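Local coordinates for protein NADPH-flavin oxidoreductase (Vibrio harveyi, PDB 1BKJ) that catalyses the NADPH-dependent reduction of FMN to FMNH2 and so supplies reduced flavin to luciferase for bioluminescence, at residues A[130-135]-A[149-154]; A[49-54]-A[76-81]. All blocks are in the same frame, centred on the assembly; numbering follows the deposited sequence.

Contact 1 of 2, residues A[130-135]-A[149-154]; sequences GGLRNS and SAVLFG. With FMN (flavin mononucleotide), chain D.
The guanidinium of Arg133 meets Leu152 edge-on, the carbonyl O of Leu152 lying only 8° out of its plane. That oxygen accepts a hydrogen bond, with 2.9 Å between Arg133 NH1 and Leu152 O and an N-H...O angle of 158°. Over the centre of one guanidinium face sits the carbonyl O of Gly130, 3.9 Å above the plane. The chain bends at chi3 (-54°), which turns NE back from an extended course. Arg133 CG also lies close to the acceptor, 3.2 Å from Leu152 O. Arg133 NE makes a salt bridge to Glu99 of the second subunit.

Leu132 CD1 approaches the backbone at Gly154 N (3.8 Å) and meets Val151 CG2 at 4.4 Å, the apolar pair of the contact. Nearer the cofactor, Gly130 CA packs against Phe153 CB. Strand 149-158 carries a classic beta bulge here, with Leu152 and Phe153 together opposite Phe79 of strand 75-82.

The 3-10 turn 131-134 begins within the flavin-binding run, and Gly131 belongs to both. Gly130 N donates to N5 of FMN at 3.0 Å, and Gly131 N donates to FMN O4 at 3.3 Å. N-H groups directed at N5 and O4 would be expected to draw electron density from the ring system toward those atoms, probably making N5 a better hydride acceptor, while Arg133 ties the same loop to the sheet and the dimer interface.

Contact 2 of 2, residues A[49-54]-A[76-81]; sequences VRVTDS and FLVFCI
Val51 and Val78 share one rotamer, with CG1 anti to the backbone N (chi1 -174° and -172°), and in both CG2 stands beside the backbone N; the two CG2 methyls meet at 4.1 Å as the side chains cross obliquely. On the other face of the sheet, Arg50 CG is anti to its backbone N and rests 4.1 Å from Leu77 CD2.

The backbones are antiparallel. Val49 and Val78 form a hydrogen-bonded pair, joined by Val49 N to Val78 O at 2.8 Å and by the reciprocal bond from Val78 N to Val49 O. Arg50 and Leu77 follow as a non-hydrogen-bonded pair. The bond from Val51 N to Phe76 O is nearly straight, with an N-H...O angle of 176°. Beyond it a water bridges the two segments, donating to Val51 O at 2.8 Å and accepting from Phe76 N at 3.0 Å. Val51 CB approaches the edge of the Phe76 ring, near CD2, while Val49 CG2 lies 4.2 Å from Cys80 SG. Leu60 of helix 54-63 packs on both Val51 and Phe76, and Asp53 N-caps that helix through OD2.

Val49 and Arg50 also pair in a parallel ladder with a strand of the second subunit, so the sheet continues across the dimer. Arg50 extends from CG to NE and forms salt bridges through NE to Glu75 and through NH1 to Glu178 of the second subunit. These acidic partners would offset its positive charge, so the contact combines an apolar face with an ionic link between the subunits of the homodimer.

Both segments of contact 2 precede those of contact 1 in sequence. Their centres lie 11 Å apart, and both contacts reach a sheet that is four-stranded and antiparallel within this chain. Strand 75-82, in contact 2, lies between strand 46-50 and strand 149-158, the latter in contact 1. The evidence for direct continuity is a probable hydrogen bond between Phe153 O and Phe79 N at 2.8 Å and packing of Val151 CG2 on Val78 CG1 at 3.6 Å. Both contacts touch the second subunit. The sheet thus connects the flavin-binding loop after strand 125-129 with the edge at strand 46-50, where a strand of the second subunit joins it, placing cofactor site and dimer interface on one framework.

Contact 1 of 2, residues A[130-135]-A[149-154]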
loop_
_atom_site.group_PDB
_atom_site.type_symbol
_atom_site.label_atom_id
_atom_site.label_comp_id
_atom_site.label_asym_id
_atom_site.label_seq_id
_atom_site.Cartn_x
_atom_site.Cartn_y
_atom_site.Cartn_z
ATOM N N GLY A 130 5.898 9.074 7.186
ATOM C CA GLY A 130 6.545 9.172 5.887
ATOM C C GLY A 130 7.655 10.208 5.890
ATOM O O GLY A 130 8.440 10.284 4.940
ATOM N N GLY A 131 7.731 10.974 6.985
ATOM C CA GLY A 131 8.739 12.005 7.173
ATOM C C GLY A 131 10.176 11.515 7.121
ATOM O O GLY A 131 11.071 12.300 6.828
ATOM N N LEU A 132 10.387 10.222 7.379
ATOM C CA LEU A 132 11.706 9.589 7.327
ATOM C C LEU A 132 12.376 9.715 5.962
ATOM O O LEU A 132 13.607 9.739 5.875
ATOM C CB LEU A 132 11.595 8.094 7.668
ATOM C CG LEU A 132 11.294 7.688 9.114
ATOM C CD1 LEU A 132 11.233 6.161 9.214
ATOM C CD2 LEU A 132 12.360 8.251 10.044
ATOM N N ARG A 133 11.560 9.820 4.910
ATOM C CA ARG A 133 12.048 9.938 3.518
ATOM C C ARG A 133 12.793 11.240 3.204
ATOM O O ARG A 133 13.630 11.275 2.295
ATOM C CB ARG A 133 10.924 9.705 2.495
ATOM C CG ARG A 133 10.452 8.252 2.423
ATOM C CD ARG A 133 9.701 7.933 1.118
ATOM N NE ARG A 133 8.584 8.833 0.857
ATOM C CZ ARG A 133 7.368 8.735 1.391
ATOM N NH1 ARG A 133 7.058 7.761 2.242
ATOM N NH2 ARG A 133 6.460 9.650 1.096
ATOM N N ASN A 134 12.554 12.277 4.008
ATOM C CA ASN A 134 13.238 13.556 3.819
ATOM C C ASN A 134 14.736 13.471 4.230
ATOM O O ASN A 134 15.564 14.263 3.778
ATOM C CB ASN A 134 12.481 14.687 4.534
ATOM C CG ASN A 134 12.772 16.051 3.929
ATOM O OD1 ASN A 134 12.736 16.221 2.700
ATOM N ND2 ASN A 134 13.119 17.018 4.777
ATOM N N SER A 135 15.064 12.446 5.019
ATOM C CA SER A 135 16.427 12.145 5.479
ATOM C C SER A 135 16.689 10.659 5.169
ATOM O O SER A 135 17.305 9.948 5.968
ATOM C CB SER A 135 16.539 12.379 6.986
ATOM O OG SER A 135 16.508 13.761 7.299
ATOM N N SER A 149 17.638 -2.668 -1.146
ATOM C CA SER A 149 16.747 -2.384 -0.029
ATOM C C SER A 149 16.648 -0.875 0.148
ATOM O O SER A 149 17.638 -0.177 -0.022
ATOM C CB SER A 149 17.342 -3.016 1.239
ATOM O OG SER A 149 16.428 -3.016 2.312
ATOM N N ALA A 150 15.467 -0.381 0.525
ATOM C CA ALA A 150 15.245 1.060 0.740
ATOM C C ALA A 150 14.159 1.313 1.774
ATOM O O ALA A 150 13.246 0.513 1.904
ATOM C CB ALA A 150 14.868 1.745 -0.561
ATOM N N VAL A 151 14.261 2.427 2.502
ATOM C CA VAL A 151 13.266 2.798 3.514
ATOM C C VAL A 151 12.088 3.501 2.842
ATOM O O VAL A 151 12.284 4.260 1.891
ATOM C CB VAL A 151 13.887 3.685 4.677
ATOM C CG1 VAL A 151 14.566 4.928 4.142
ATOM C CG2 VAL A 151 12.809 4.098 5.693
ATOM N N LEU A 152 10.874 3.184 3.292
ATOM C CA LEU A 152 9.664 3.798 2.774
ATOM C C LEU A 152 8.949 4.644 3.817
ATOM O O LEU A 152 8.659 5.806 3.570
ATOM C CB LEU A 152 8.718 2.756 2.195
ATOM C CG LEU A 152 9.089 2.135 0.850
ATOM C CD1 LEU A 152 7.962 1.228 0.461
ATOM C CD2 LEU A 152 9.316 3.190 -0.245
ATOM N N PHE A 153 8.609 4.053 4.958
ATOM C CA PHE A 153 7.938 4.791 6.022
ATOM C C PHE A 153 8.057 4.050 7.340
ATOM O O PHE A 153 8.400 2.875 7.369
ATOM C CB PHE A 153 6.443 5.060 5.689
ATOM C CG PHE A 153 5.644 3.822 5.347
ATOM C CD1 PHE A 153 5.051 3.042 6.362
ATOM C CD2 PHE A 153 5.511 3.401 4.011
ATOM C CE1 PHE A 153 4.350 1.863 6.060
ATOM C CE2 PHE A 153 4.811 2.211 3.688
ATOM C CZ PHE A 153 4.228 1.440 4.716
ATOM N N GLY A 154 7.739 4.758 8.417
ATOM C CA GLY A 154 7.733 4.175 9.740
ATOM C C GLY A 154 6.298 4.104 10.242
ATOM O O GLY A 154 5.364 4.519 9.539
HETATM N N1 FMN D . 1.305 11.870 10.032
HETATM C C2 FMN D . 2.254 12.494 10.808
HETATM O O2 FMN D . 2.021 13.220 11.740
HETATM N N3 FMN D . 3.547 12.273 10.354
HETATM C C4 FMN D . 3.938 11.687 9.114
HETATM O O4 FMN D . 5.122 11.696 8.827
HETATM C C4A FMN D . 2.854 11.159 8.338
HETATM N N5 FMN D . 3.217 10.349 7.268
HETATM C C5A FMN D . 2.257 9.558 6.619
HETATM C C6 FMN D . 2.704 8.669 5.659
HETATM C C7 FMN D . 1.804 7.813 5.026
HETATM C C7M FMN D . 2.404 6.699 4.117
HETATM C C8 FMN D . 0.417 7.893 5.339
HETATM C C8M FMN D . -0.636 7.114 4.621
HETATM C C9 FMN D . -0.035 8.771 6.290
HETATM C C9A FMN D . 0.884 9.629 6.970
HETATM N N10 FMN D . 0.505 10.513 8.045
HETATM C C10 FMN D . 1.491 11.206 8.794
HETATM C "C1'" FMN D . -0.753 10.496 8.572
HETATM C "C2'" FMN D . -1.707 11.589 8.150
HETATM O "O2'" FMN D . -1.302 12.877 7.960
HETATM C "C3'" FMN D . -3.132 11.240 8.034
HETATM O "O3'" FMN D . -3.426 9.923 7.646
HETATM C "C4'" FMN D . -4.190 12.241 7.657
HETATM O "O4'" FMN D . -3.907 13.619 7.720
HETATM C "C5'" FMN D . -5.592 11.859 7.621
HETATM O "O5'" FMN D . -5.933 11.843 9.041
HETATM P P FMN D . -6.329 10.507 9.887
HETATM O O1P FMN D . -7.607 10.112 9.326
HETATM O O2P FMN D . -6.314 10.991 11.289
HETATM O O3P FMN D . -5.357 9.432 9.579
#

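Contact 2 of 2, residues A[49-54]-A[76-81]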
loop_
_atom_site.group_PDB
_atom_site.type_symbol
_atom_site.label_atom_id
_atom_site.label_comp_id
_atom_site.label_asym_id
_atom_site.label_seq_id
_atom_site.Cartn_x
_atom_site.Cartn_y
_atom_site.Cartn_z
ATOM N N VAL A 49 11.765 -3.255 10.251
ATOM C CA VAL A 49 12.833 -3.074 11.227
ATOM C C VAL A 49 12.158 -2.531 12.487
ATOM O O VAL A 49 11.560 -1.451 12.459
ATOM C CB VAL A 49 13.978 -2.119 10.764
ATOM C CG1 VAL A 49 15.042 -2.036 11.836
ATOM C CG2 VAL A 49 14.619 -2.602 9.467
ATOM N N ARG A 50 12.157 -3.345 13.546
ATOM C CA ARG A 50 11.591 -2.966 14.846
ATOM C C ARG A 50 12.718 -2.234 15.602
ATOM O O ARG A 50 13.801 -2.798 15.817
ATOM C CB ARG A 50 11.149 -4.209 15.633
ATOM C CG ARG A 50 10.511 -3.882 16.969
ATOM C CD ARG A 50 10.420 -5.096 17.857
ATOM N NE ARG A 50 9.899 -4.746 19.175
ATOM C CZ ARG A 50 10.204 -5.375 20.306
ATOM N NH1 ARG A 50 11.041 -6.399 20.303
ATOM N NH2 ARG A 50 9.656 -4.980 21.445
ATOM N N VAL A 51 12.472 -0.974 15.965
ATOM C CA VAL A 51 13.478 -0.175 16.656
ATOM C C VAL A 51 13.209 -0.058 18.155
ATOM O O VAL A 51 12.289 0.653 18.578
ATOM C CB VAL A 51 13.646 1.220 15.972
ATOM C CG1 VAL A 51 14.793 2.000 16.602
ATOM C CG2 VAL A 51 13.935 1.044 14.487
ATOM N N THR A 52 14.001 -0.778 18.954
ATOM C CA THR A 52 13.857 -0.759 20.418
ATOM C C THR A 52 14.942 0.050 21.125
ATOM O O THR A 52 14.744 0.492 22.265
ATOM C CB THR A 52 13.830 -2.181 21.045
ATOM O OG1 THR A 52 15.046 -2.888 20.742
ATOM C CG2 THR A 52 12.652 -2.956 20.534
ATOM N N ASP A 53 16.083 0.223 20.459
ATOM C CA ASP A 53 17.208 0.978 21.012
ATOM C C ASP A 53 16.794 2.447 21.167
ATOM O O ASP A 53 16.526 3.125 20.162
ATOM C CB ASP A 53 18.406 0.840 20.076
ATOM C CG ASP A 53 19.650 1.479 20.624
ATOM O OD1 ASP A 53 20.347 0.825 21.428
ATOM O OD2 ASP A 53 19.927 2.639 20.261
ATOM N N SER A 54 16.770 2.943 22.412
ATOM C CA SER A 54 16.337 4.323 22.685
ATOM C C SER A 54 17.164 5.440 22.053
ATOM O O SER A 54 16.642 6.535 21.827
ATOM C CB SER A 54 16.089 4.563 24.186
ATOM O OG SER A 54 17.277 4.430 24.937
ATOM N N PHE A 76 8.013 1.214 17.427
ATOM C CA PHE A 76 8.262 1.930 16.184
ATOM C C PHE A 76 8.780 0.926 15.159
ATOM O O PHE A 76 9.860 0.358 15.327
ATOM C CB PHE A 76 9.239 3.100 16.352
ATOM C CG PHE A 76 9.349 3.988 15.125
ATOM C CD1 PHE A 76 8.248 4.767 14.701
ATOM C CD2 PHE A 76 10.535 4.013 14.356
ATOM C CE1 PHE A 76 8.314 5.558 13.525
ATOM C CE2 PHE A 76 10.617 4.805 13.170
ATOM C CZ PHE A 76 9.498 5.575 12.762
ATOM N N LEU A 77 7.983 0.727 14.107
ATOM C CA LEU A 77 8.275 -0.205 13.011
ATOM C C LEU A 77 8.620 0.558 11.730
ATOM O O LEU A 77 7.933 1.519 11.389
ATOM C CB LEU A 77 7.049 -1.079 12.736
ATOM C CG LEU A 77 6.362 -1.841 13.866
ATOM C CD1 LEU A 77 5.164 -2.565 13.297
ATOM C CD2 LEU A 77 7.329 -2.822 14.542
ATOM N N VAL A 78 9.694 0.156 11.042
ATOM C CA VAL A 78 10.108 0.803 9.797
ATOM C C VAL A 78 9.913 -0.199 8.656
ATOM O O VAL A 78 10.484 -1.289 8.682
ATOM C CB VAL A 78 11.588 1.280 9.841
ATOM C CG1 VAL A 78 11.918 2.119 8.610
ATOM C CG2 VAL A 78 11.879 2.093 11.103
ATOM N N PHE A 79 9.094 0.181 7.670
ATOM C CA PHE A 79 8.785 -0.667 6.521
ATOM C C PHE A 79 9.712 -0.378 5.383
ATOM O O PHE A 79 9.837 0.766 4.948
ATOM C CB PHE A 79 7.337 -0.482 6.100
ATOM C CG PHE A 79 6.361 -1.087 7.056
ATOM C CD1 PHE A 79 6.055 -0.449 8.278
ATOM C CD2 PHE A 79 5.789 -2.335 6.773
ATOM C CE1 PHE A 79 5.187 -1.062 9.219
ATOM C CE2 PHE A 79 4.924 -2.959 7.694
ATOM C CZ PHE A 79 4.620 -2.322 8.927
ATOM N N CYS A 80 10.330 -1.441 4.886
ATOM C CA CYS A 80 11.320 -1.351 3.830
ATOM C C CYS A 80 11.091 -2.295 2.662
ATOM O O CYS A 80 10.621 -3.422 2.850
ATOM C CB CYS A 80 12.715 -1.702 4.396
ATOM S SG CYS A 80 13.248 -0.832 5.880
ATOM N N ILE A 81 11.486 -1.835 1.467
ATOM C CA ILE A 81 11.458 -2.659 0.242
ATOM C C ILE A 81 12.691 -3.556 0.429
ATOM O O ILE A 81 13.743 -3.075 0.867
ATOM C CB ILE A 81 11.676 -1.826 -1.072
ATOM C CG1 ILE A 81 10.531 -0.838 -1.287
ATOM C CG2 ILE A 81 11.807 -2.773 -2.280
ATOM C CD1 ILE A 81 10.733 0.130 -2.424
HETATM O O HOH W 1 9.877 -0.758 18.597
#